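Local coordinates for protein beta-agarase AgaA (Microbulbifer thermotolerans, PDB 3WZ1) that hydrolyses the beta-1,4-galactosidic linkages of agarose from within the chain, releasing mainly neoagarotetraose, through its family 16 glycoside hydrolase catalytic domain, at residues A106-S111 with Y264-V269; D27-E32 with G72-T77; E128-I133 with T226-P231. All coordinates share one frame; numbering follows the deposited sequence.

Contact 1: residues A106-S111 with Y264-V269. With NA (sodium ion), chain B.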
loop_
_atom_site.group_PDB
_atom_site.type_symbol
_atom_site.label_atom_id
_atom_site.label_comp_id
_atom_site.label_asym_id
_atom_site.label_seq_id
_atom_site.Cartn_x
_atom_site.Cartn_y
_atom_site.Cartn_z
ATOM N N ALA A 106 -7.407 -2.638 0.911
ATOM C CA ALA A 106 -7.055 -2.689 2.325
ATOM C C ALA A 106 -7.975 -1.791 3.120
ATOM O O ALA A 106 -8.393 -0.749 2.634
ATOM C CB ALA A 106 -5.634 -2.234 2.560
ATOM N N ARG A 107 -8.261 -2.203 4.354
ATOM C CA ARG A 107 -8.896 -1.323 5.323
ATOM C C ARG A 107 -7.851 -1.025 6.383
ATOM O O ARG A 107 -7.305 -1.941 7.008
ATOM C CB ARG A 107 -10.138 -1.971 5.943
ATOM C CG ARG A 107 -10.806 -1.107 7.018
ATOM C CD ARG A 107 -12.107 -1.695 7.527
ATOM N NE ARG A 107 -12.819 -0.681 8.310
ATOM C CZ ARG A 107 -12.928 -0.661 9.641
ATOM N NH1 ARG A 107 -12.403 -1.603 10.407
ATOM N NH2 ARG A 107 -13.595 0.323 10.214
ATOM N N ALA A 108 -7.530 0.254 6.534
ATOM C CA ALA A 108 -6.316 0.634 7.283
ATOM C C ALA A 108 -6.401 2.010 7.885
ATOM O O ALA A 108 -7.193 2.838 7.438
ATOM C CB ALA A 108 -5.088 0.543 6.389
ATOM N N LYS A 109 -5.588 2.221 8.927
ATOM C CA LYS A 109 -5.477 3.511 9.623
ATOM C C LYS A 109 -4.030 3.942 9.528
ATOM O O LYS A 109 -3.160 3.321 10.132
ATOM C CB LYS A 109 -5.908 3.369 11.083
ATOM C CG LYS A 109 -5.989 4.697 11.834
ATOM C CD LYS A 109 -6.541 4.477 13.223
ATOM C CE LYS A 109 -6.579 5.767 14.028
ATOM N NZ LYS A 109 -6.771 5.429 15.465
ATOM N N LEU A 110 -3.782 4.998 8.768
ATOM C CA LEU A 110 -2.424 5.524 8.582
ATOM C C LEU A 110 -1.764 5.836 9.917
ATOM O O LEU A 110 -2.430 6.256 10.867
ATOM C CB LEU A 110 -2.429 6.829 7.797
ATOM C CG LEU A 110 -3.278 6.926 6.532
ATOM C CD1 LEU A 110 -3.076 8.278 5.864
ATOM C CD2 LEU A 110 -2.999 5.773 5.574
ATOM N N SER A 111 -0.450 5.689 9.980
ATOM C CA SER A 111 0.272 6.210 11.116
ATOM C C SER A 111 0.244 7.740 11.106
ATOM O O SER A 111 0.176 8.371 10.048
ATOM C CB SER A 111 1.718 5.733 11.099
ATOM O OG SER A 111 2.414 6.296 9.993
ATOM N N TYR A 264 1.126 2.081 12.049
ATOM C CA TYR A 264 0.158 1.997 10.931
ATOM C C TYR A 264 -0.555 0.676 11.083
ATOM O O TYR A 264 0.094 -0.351 11.243
ATOM C CB TYR A 264 0.960 2.058 9.626
ATOM C CG TYR A 264 0.352 1.586 8.317
ATOM C CD1 TYR A 264 -0.955 1.901 7.938
ATOM C CD2 TYR A 264 1.124 0.889 7.408
ATOM C CE1 TYR A 264 -1.454 1.499 6.722
ATOM C CE2 TYR A 264 0.633 0.510 6.165
ATOM C CZ TYR A 264 -0.670 0.790 5.836
ATOM O OH TYR A 264 -1.166 0.397 4.590
ATOM N N TYR A 265 -1.888 0.686 11.086
ATOM C CA TYR A 265 -2.676 -0.526 11.356
ATOM C C TYR A 265 -3.494 -0.930 10.160
ATOM O O TYR A 265 -4.110 -0.078 9.521
ATOM C CB TYR A 265 -3.651 -0.326 12.533
ATOM C CG TYR A 265 -2.982 -0.035 13.839
ATOM C CD1 TYR A 265 -2.504 -1.054 14.642
ATOM C CD2 TYR A 265 -2.838 1.272 14.276
ATOM C CE1 TYR A 265 -1.896 -0.780 15.856
ATOM C CE2 TYR A 265 -2.213 1.551 15.473
ATOM C CZ TYR A 265 -1.762 0.525 16.256
ATOM O OH TYR A 265 -1.117 0.820 17.452
ATOM N N VAL A 266 -3.514 -2.225 9.881
ATOM C CA VAL A 266 -4.293 -2.766 8.767
ATOM C C VAL A 266 -5.276 -3.784 9.314
ATOM O O VAL A 266 -4.889 -4.821 9.834
ATOM C CB VAL A 266 -3.354 -3.355 7.695
ATOM C CG1 VAL A 266 -4.156 -4.034 6.580
ATOM C CG2 VAL A 266 -2.458 -2.260 7.144
ATOM N N ASP A 267 -6.567 -3.470 9.204
ATOM C CA ASP A 267 -7.636 -4.385 9.617
ATOM C C ASP A 267 -7.738 -5.577 8.674
ATOM O O ASP A 267 -7.947 -6.721 9.104
ATOM C CB ASP A 267 -8.985 -3.639 9.680
ATOM C CG ASP A 267 -10.055 -4.419 10.404
ATOM O OD1 ASP A 267 -9.750 -5.261 11.270
ATOM O OD2 ASP A 267 -11.246 -4.177 10.097
ATOM N N TRP A 268 -7.611 -5.320 7.372
ATOM C CA TRP A 268 -7.669 -6.398 6.379
ATOM C C TRP A 268 -7.014 -6.000 5.076
ATOM O O TRP A 268 -6.944 -4.816 4.729
ATOM C CB TRP A 268 -9.118 -6.867 6.099
ATOM C CG TRP A 268 -10.011 -5.975 5.181
ATOM C CD1 TRP A 268 -9.810 -5.618 3.850
ATOM C CD2 TRP A 268 -11.286 -5.448 5.523
ATOM N NE1 TRP A 268 -10.864 -4.873 3.388
ATOM C CE2 TRP A 268 -11.778 -4.755 4.413
ATOM C CE3 TRP A 268 -12.046 -5.468 6.702
ATOM C CZ2 TRP A 268 -12.992 -4.110 4.432
ATOM C CZ3 TRP A 268 -13.236 -4.854 6.714
ATOM C CH2 TRP A 268 -13.711 -4.163 5.586
ATOM N N VAL A 269 -6.546 -7.019 4.368
ATOM C CA VAL A 269 -6.292 -6.919 2.929
ATOM C C VAL A 269 -7.115 -8.023 2.273
ATOM O O VAL A 269 -7.162 -9.145 2.763
ATOM C CB VAL A 269 -4.799 -7.003 2.561
ATOM C CG1 VAL A 269 -4.026 -5.819 3.148
ATOM C CG2 VAL A 269 -4.159 -8.323 2.998
HETATM NA NA NA B . -8.953 -7.515 11.025
#

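Contact 2: residues D27-E32 with G72-T77. With NA (sodium ion), chain B.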
loop_
_atom_site.group_PDB
_atom_site.type_symbol
_atom_site.label_atom_id
_atom_site.label_comp_id
_atom_site.label_asym_id
_atom_site.label_seq_id
_atom_site.Cartn_x
_atom_site.Cartn_y
_atom_site.Cartn_z
ATOM N N ASP A 27 -6.674 -11.671 3.896
ATOM C CA ASP A 27 -6.293 -11.890 5.298
ATOM C C ASP A 27 -6.929 -10.778 6.133
ATOM O O ASP A 27 -6.687 -9.616 5.868
ATOM C CB ASP A 27 -4.755 -11.930 5.450
ATOM C CG ASP A 27 -4.289 -12.557 6.762
ATOM O OD1 ASP A 27 -5.123 -12.729 7.675
ATOM O OD2 ASP A 27 -3.070 -12.861 6.883
ATOM N N ASP A 28 -7.733 -11.151 7.132
ATOM C CA ASP A 28 -8.270 -10.184 8.084
ATOM C C ASP A 28 -7.558 -10.182 9.441
ATOM O O ASP A 28 -8.001 -9.531 10.377
ATOM C CB ASP A 28 -9.803 -10.302 8.222
ATOM C CG ASP A 28 -10.252 -11.622 8.793
ATOM O OD1 ASP A 28 -9.404 -12.529 9.020
ATOM O OD2 ASP A 28 -11.482 -11.767 9.013
ATOM N N PHE A 29 -6.436 -10.895 9.530
ATOM C CA PHE A 29 -5.483 -10.716 10.627
ATOM C C PHE A 29 -6.076 -11.014 12.002
ATOM O O PHE A 29 -5.719 -10.396 12.999
ATOM C CB PHE A 29 -4.859 -9.306 10.556
ATOM C CG PHE A 29 -4.087 -9.073 9.283
ATOM C CD1 PHE A 29 -2.946 -9.812 9.005
ATOM C CD2 PHE A 29 -4.516 -8.134 8.344
ATOM C CE1 PHE A 29 -2.264 -9.632 7.831
ATOM C CE2 PHE A 29 -3.831 -7.948 7.164
ATOM C CZ PHE A 29 -2.695 -8.696 6.917
ATOM N N ASN A 30 -6.941 -12.014 12.048
ATOM C CA ASN A 30 -7.518 -12.464 13.308
ATOM C C ASN A 30 -6.750 -13.659 13.861
ATOM O O ASN A 30 -7.254 -14.787 13.991
ATOM C CB ASN A 30 -9.013 -12.733 13.143
ATOM C CG ASN A 30 -9.795 -11.459 12.999
ATOM O OD1 ASN A 30 -10.451 -11.237 11.989
ATOM N ND2 ASN A 30 -9.712 -10.602 13.993
ATOM N N TYR A 31 -5.493 -13.388 14.160
ATOM C CA TYR A 31 -4.597 -14.358 14.786
ATOM C C TYR A 31 -3.499 -13.585 15.481
ATOM O O TYR A 31 -3.353 -12.366 15.287
ATOM C CB TYR A 31 -4.006 -15.338 13.770
ATOM C CG TYR A 31 -3.368 -14.709 12.537
ATOM C CD1 TYR A 31 -4.127 -14.421 11.408
ATOM C CD2 TYR A 31 -1.997 -14.450 12.498
ATOM C CE1 TYR A 31 -3.548 -13.851 10.297
ATOM C CE2 TYR A 31 -1.405 -13.903 11.386
ATOM C CZ TYR A 31 -2.180 -13.601 10.281
ATOM O OH TYR A 31 -1.584 -13.053 9.149
ATOM N N GLU A 32 -2.714 -14.287 16.292
ATOM C CA GLU A 32 -1.628 -13.660 17.036
ATOM C C GLU A 32 -0.303 -14.086 16.392
ATOM O O GLU A 32 0.015 -15.275 16.338
ATOM C CB GLU A 32 -1.703 -14.055 18.517
ATOM C CG GLU A 32 -2.943 -13.524 19.219
ATOM C CD GLU A 32 -2.996 -12.004 19.263
ATOM O OE1 GLU A 32 -1.966 -11.383 19.606
ATOM O OE2 GLU A 32 -4.075 -11.425 18.955
ATOM N N GLY A 72 -6.684 -8.415 16.100
ATOM C CA GLY A 72 -7.440 -8.330 14.835
ATOM C C GLY A 72 -6.808 -7.439 13.761
ATOM O O GLY A 72 -7.425 -7.162 12.723
ATOM N N LYS A 73 -5.590 -6.982 13.996
ATOM C CA LYS A 73 -4.941 -6.031 13.090
ATOM C C LYS A 73 -3.514 -6.452 12.815
ATOM O O LYS A 73 -2.815 -6.925 13.715
ATOM C CB LYS A 73 -4.860 -4.637 13.730
ATOM C CG LYS A 73 -6.165 -4.070 14.277
ATOM C CD LYS A 73 -7.046 -3.620 13.157
ATOM C CE LYS A 73 -8.331 -2.965 13.654
ATOM N NZ LYS A 73 -9.355 -3.998 13.991
ATOM N N LEU A 74 -3.080 -6.225 11.582
ATOM C CA LEU A 74 -1.652 -6.141 11.302
ATOM C C LEU A 74 -1.148 -4.773 11.736
ATOM O O LEU A 74 -1.744 -3.749 11.410
ATOM C CB LEU A 74 -1.392 -6.352 9.814
ATOM C CG LEU A 74 0.004 -6.032 9.276
ATOM C CD1 LEU A 74 1.027 -7.056 9.737
ATOM C CD2 LEU A 74 -0.049 -6.003 7.767
ATOM N N ALA A 75 -0.029 -4.765 12.469
ATOM C CA ALA A 75 0.626 -3.539 12.903
ATOM C C ALA A 75 1.970 -3.431 12.224
ATOM O O ALA A 75 2.755 -4.389 12.234
ATOM C CB ALA A 75 0.821 -3.524 14.416
ATOM N N ILE A 76 2.199 -2.277 11.615
ATOM C CA ILE A 76 3.468 -1.872 11.058
ATOM C C ILE A 76 3.942 -0.707 11.911
ATOM O O ILE A 76 3.336 0.385 11.886
ATOM C CB ILE A 76 3.305 -1.420 9.600
ATOM C CG1 ILE A 76 2.725 -2.509 8.704
ATOM C CG2 ILE A 76 4.619 -0.853 9.045
ATOM C CD1 ILE A 76 3.578 -3.762 8.585
ATOM N N THR A 77 5.037 -0.898 12.636
ATOM C CA THR A 77 5.516 0.151 13.534
ATOM C C THR A 77 6.877 0.701 13.068
ATOM O O THR A 77 7.367 0.380 11.980
ATOM C CB THR A 77 5.451 -0.313 14.997
ATOM O OG1 THR A 77 5.576 0.810 15.886
ATOM C CG2 THR A 77 6.497 -1.364 15.290
HETATM NA NA NA B . -8.953 -7.515 11.025
HETATM O O HOH W 1 -4.918 -10.234 15.501
#

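Contact 3: residues E128-I133 with T226-P231. With NA (sodium ion), chain C.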
loop_
_atom_site.group_PDB
_atom_site.type_symbol
_atom_site.label_atom_id
_atom_site.label_comp_id
_atom_site.label_asym_id
_atom_site.label_seq_id
_atom_site.Cartn_x
_atom_site.Cartn_y
_atom_site.Cartn_z
ATOM N N GLU A 128 7.395 -2.498 -12.477
ATOM C CA GLU A 128 5.973 -2.155 -12.549
ATOM C C GLU A 128 5.372 -2.157 -11.152
ATOM O O GLU A 128 5.540 -3.130 -10.404
ATOM C CB GLU A 128 5.226 -3.118 -13.489
ATOM C CG GLU A 128 5.697 -3.005 -14.933
ATOM C CD GLU A 128 5.081 -3.995 -15.882
ATOM O OE1 GLU A 128 4.042 -4.625 -15.554
ATOM O OE2 GLU A 128 5.681 -4.143 -16.987
ATOM N N GLU A 129 4.680 -1.065 -10.818
ATOM C CA GLU A 129 4.187 -0.801 -9.466
ATOM C C GLU A 129 2.797 -0.188 -9.503
ATOM O O GLU A 129 2.542 0.717 -10.303
ATOM C CB GLU A 129 5.144 0.159 -8.742
ATOM C CG GLU A 129 4.622 0.738 -7.421
ATOM C CD GLU A 129 5.638 1.594 -6.683
ATOM O OE1 GLU A 129 6.837 1.590 -7.057
ATOM O OE2 GLU A 129 5.252 2.278 -5.714
ATOM N N ILE A 130 1.914 -0.655 -8.616
ATOM C CA ILE A 130 0.615 -0.017 -8.377
ATOM C C ILE A 130 0.527 0.339 -6.899
ATOM O O ILE A 130 0.756 -0.523 -6.046
ATOM C CB ILE A 130 -0.545 -0.937 -8.779
ATOM C CG1 ILE A 130 -0.478 -1.222 -10.288
ATOM C CG2 ILE A 130 -1.899 -0.320 -8.429
ATOM C CD1 ILE A 130 -1.363 -2.353 -10.773
ATOM N N ASP A 131 0.232 1.611 -6.605
ATOM C CA ASP A 131 0.085 2.108 -5.225
ATOM C C ASP A 131 -1.369 2.323 -4.842
ATOM O O ASP A 131 -2.014 3.277 -5.346
ATOM C CB ASP A 131 0.822 3.419 -5.085
ATOM C CG ASP A 131 2.228 3.311 -5.545
ATOM O OD1 ASP A 131 2.947 2.473 -4.928
ATOM O OD2 ASP A 131 2.597 3.993 -6.517
ATOM N N VAL A 132 -1.857 1.507 -3.914
ATOM C CA VAL A 132 -3.264 1.548 -3.507
ATOM C C VAL A 132 -3.409 2.515 -2.330
ATOM O O VAL A 132 -4.033 3.567 -2.472
ATOM C CB VAL A 132 -3.817 0.136 -3.199
ATOM C CG1 VAL A 132 -5.272 0.201 -2.760
ATOM C CG2 VAL A 132 -3.677 -0.771 -4.418
ATOM N N ILE A 133 -2.814 2.183 -1.174
ATOM C CA ILE A 133 -2.612 3.178 -0.103
ATOM C C ILE A 133 -1.170 3.665 -0.165
ATOM O O ILE A 133 -0.212 2.871 -0.086
ATOM C CB ILE A 133 -2.944 2.663 1.320
ATOM C CG1 ILE A 133 -4.395 2.212 1.419
ATOM C CG2 ILE A 133 -2.616 3.735 2.366
ATOM C CD1 ILE A 133 -4.789 1.666 2.767
ATOM N N THR A 226 3.630 -2.981 -23.204
ATOM C CA THR A 226 2.976 -4.060 -22.464
ATOM C C THR A 226 2.082 -3.587 -21.316
ATOM O O THR A 226 1.232 -4.365 -20.854
ATOM C CB THR A 226 3.997 -5.061 -21.899
ATOM O OG1 THR A 226 4.828 -4.417 -20.917
ATOM C CG2 THR A 226 4.901 -5.632 -22.991
ATOM N N GLY A 227 2.269 -2.349 -20.864
ATOM C CA GLY A 227 1.488 -1.805 -19.749
ATOM C C GLY A 227 1.785 -2.462 -18.416
ATOM O O GLY A 227 2.817 -3.106 -18.226
ATOM N N LEU A 228 0.844 -2.309 -17.486
ATOM C CA LEU A 228 0.973 -2.890 -16.143
ATOM C C LEU A 228 0.488 -4.319 -16.206
ATOM O O LEU A 228 -0.690 -4.605 -16.014
ATOM C CB LEU A 228 0.169 -2.073 -15.148
ATOM C CG LEU A 228 0.632 -0.635 -14.982
ATOM C CD1 LEU A 228 -0.389 0.164 -14.197
ATOM C CD2 LEU A 228 2.002 -0.604 -14.319
ATOM N N SER A 229 1.405 -5.212 -16.541
ATOM C CA SER A 229 1.059 -6.588 -16.940
ATOM C C SER A 229 1.797 -7.686 -16.192
ATOM O O SER A 229 1.365 -8.834 -16.223
ATOM C CB SER A 229 1.298 -6.746 -18.441
ATOM O OG SER A 229 2.681 -6.593 -18.751
ATOM N N LYS A 230 2.915 -7.362 -15.537
ATOM C CA LYS A 230 3.693 -8.353 -14.823
ATOM C C LYS A 230 2.991 -8.745 -13.532
ATOM O O LYS A 230 2.275 -7.922 -12.938
ATOM C CB LYS A 230 5.101 -7.828 -14.523
ATOM C CG LYS A 230 5.909 -7.591 -15.790
ATOM C CD LYS A 230 7.203 -6.821 -15.567
ATOM C CE LYS A 230 7.924 -6.712 -16.900
ATOM N NZ LYS A 230 9.187 -5.928 -16.895
ATOM N N PRO A 231 3.178 -10.001 -13.084
ATOM C CA PRO A 231 2.629 -10.330 -11.768
ATOM C C PRO A 231 3.219 -9.421 -10.698
ATOM O O PRO A 231 4.399 -9.057 -10.785
ATOM C CB PRO A 231 3.073 -11.768 -11.547
ATOM C CG PRO A 231 3.391 -12.301 -12.915
ATOM C CD PRO A 231 3.920 -11.132 -13.672
HETATM NA NA NA C . 4.306 -4.881 -18.657
HETATM O O HOH W 2 8.037 -3.348 -17.786
HETATM O O HOH W 3 5.591 -7.040 -19.366
#

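Contact 1: residues A106-S111 with Y264-V269
The carbonyl oxygen of R107 accepts from two successive backbone amides of the facing strand: the N of D267 lies 2.8 Å from R107 O, while the N of W268 makes a weak bond to the same atom. Two residues thus stand opposite one, a classic beta bulge, and the antiparallel register moves by one between R107 and A108. Beyond it, regular pairing resumes: K109 N donates to Y265 O at 2.8 Å and nearly straight (168°), and Y265 N returns a bond to K109 O. In the beta-jelly roll of this GH16 catalytic domain, the bulge marks a corner in strand 264-276, and D267, at the corner, gives both its O and its OD1 to a sodium ion. Its other carboxylate oxygen, OD2, receives NH1 of R107 at 2.8 Å in a salt bridge; the donor approaches from above the carboxylate plane, whereas OD2 lies close to the plane of the guanidinium. R107 gets there because its CG is anti to the backbone N (chi1 177°) and the chain runs extended as far as NE, across one face of the W268 indole. R107 CB sits over the centre of that face, and R107 CD is 3.7 Å from the centroid of the W268 six-membered ring in a CH-pi contact. W268 NE1 is hydrogen-bonded to OE1 of E105, which probably helps fix the turn of the indole. An alanine in place of W268 would probably leave the aliphatic part of R107 without its flat support and the guanidinium freer to swing from D267. On the face of the sheet carrying A106 and A108, the contacts are apolar: A108 CB lies 3.8 Å from Y264 CE1, and A106 CB meets V269 CG1 at 4.0 Å.

Contact 2: residues D27-E32 with G72-T77
The CA atoms of N30 and G72, 4.4 Å apart, are the nearest CA pair where the loop 27-32 passes the start of strand 73-76 with no direct hydrogen bond between the two. G72 has a positive phi (85°), readily adopted by glycine, and its carbonyl oxygen, like that of D28, binds a sodium ion, each oxygen 2.3 Å from the metal. The main side-chain contact is between F29 and L74. CB of L74 stands almost exactly over the centre of the F29 ring, 3.7 Å from the centroid and 2° off the normal, a CH-pi contact, while its CD2 reaches the ring tip at CZ. The carboxylate carbon of D27 lies against the opposite face, nearer the rim, so the ring is sandwiched. D27 also shapes the loop: its OD1 accepts from F29 N at 2.9 Å in an Asx turn, and its OD2 takes the hydroxyl of Y31 on the syn side. A single water completes the junction, donating to F29 O and Y31 O and accepting from G72 N at 2.6 Å. D4 and D267 complete the sodium site. D28 O and G72 O, 3.4 Å apart, would be expected to repel; with both turned to the cation, that repulsion is probably offset, so metal and water together supply the polar links between loop and strand.

Contact 3: residues E128-I133 with T226-P231
E128 extends its carboxylate toward loop 226-231 because CG lies anti to the carbonyl carbon (chi1 -64°) and the chain is extended beyond CG, while T226 and S229 each turn their hydroxyl oxygen between backbone N and carbonyl carbon. The result is a sodium site between strand 128-131 of the GH16 beta-jelly roll and the loop leading into strand 232-239. OE2 of E128 lies 2.3 Å from the ion; T226 OG1, G227 O, S229 OG and a water complete the five ligands. The two carboxylate oxygens divide the work. OE1 takes two backbone amides, S229 N at 2.9 Å and K230 N at 3.0 Å, both on its syn side but from opposite faces of the carboxylate plane, the second nearly straight (173°). Held in this way, the carboxylate would have little freedom to rotate. L228, centre of an inverse gamma turn, brings its neighbours G227 and S229 round to the ion, while its own CD1 packs on CG1 of I130 at 4.1 Å. G227 has a positive phi (68°), which glycine readily adopts. The K230 side chain crosses that of E128 at about a right angle, its CD 3.4 Å from E128 OE2; its ammonium group goes on to a salt bridge with D125. Next along the strand, E129, the predicted nucleophile, points away from the loop, and its side chain touches W120 and H155, so the alternation of the strand gives E128 to the metal and E129 to the probable catalytic centre. A second water spans the polar ends of the crossing pair, donating to E128 OE2 at 2.6 Å and accepting from K230 NZ.

From the N terminus, contact 2 closes first, bringing the loop 27-32 back to the start of strand 73-80 across about forty residues. Contact 1 follows in series and spans a much longer stretch, pairing strand 102-109 with strand 264-276 near the C-terminal end. Contact 3 falls wholly within that span, tying strand 128-135 to the loop before strand 232-239. Contacts 1 and 2 adjoin: strands 73-80 and 264-276 are neighbours, and both contacts supply ligands to one sodium ion. Contact 3, with a second sodium, lies on the opposite side of the chain's centre, yet I133 packs against A106, A108 and L110 of contact 1.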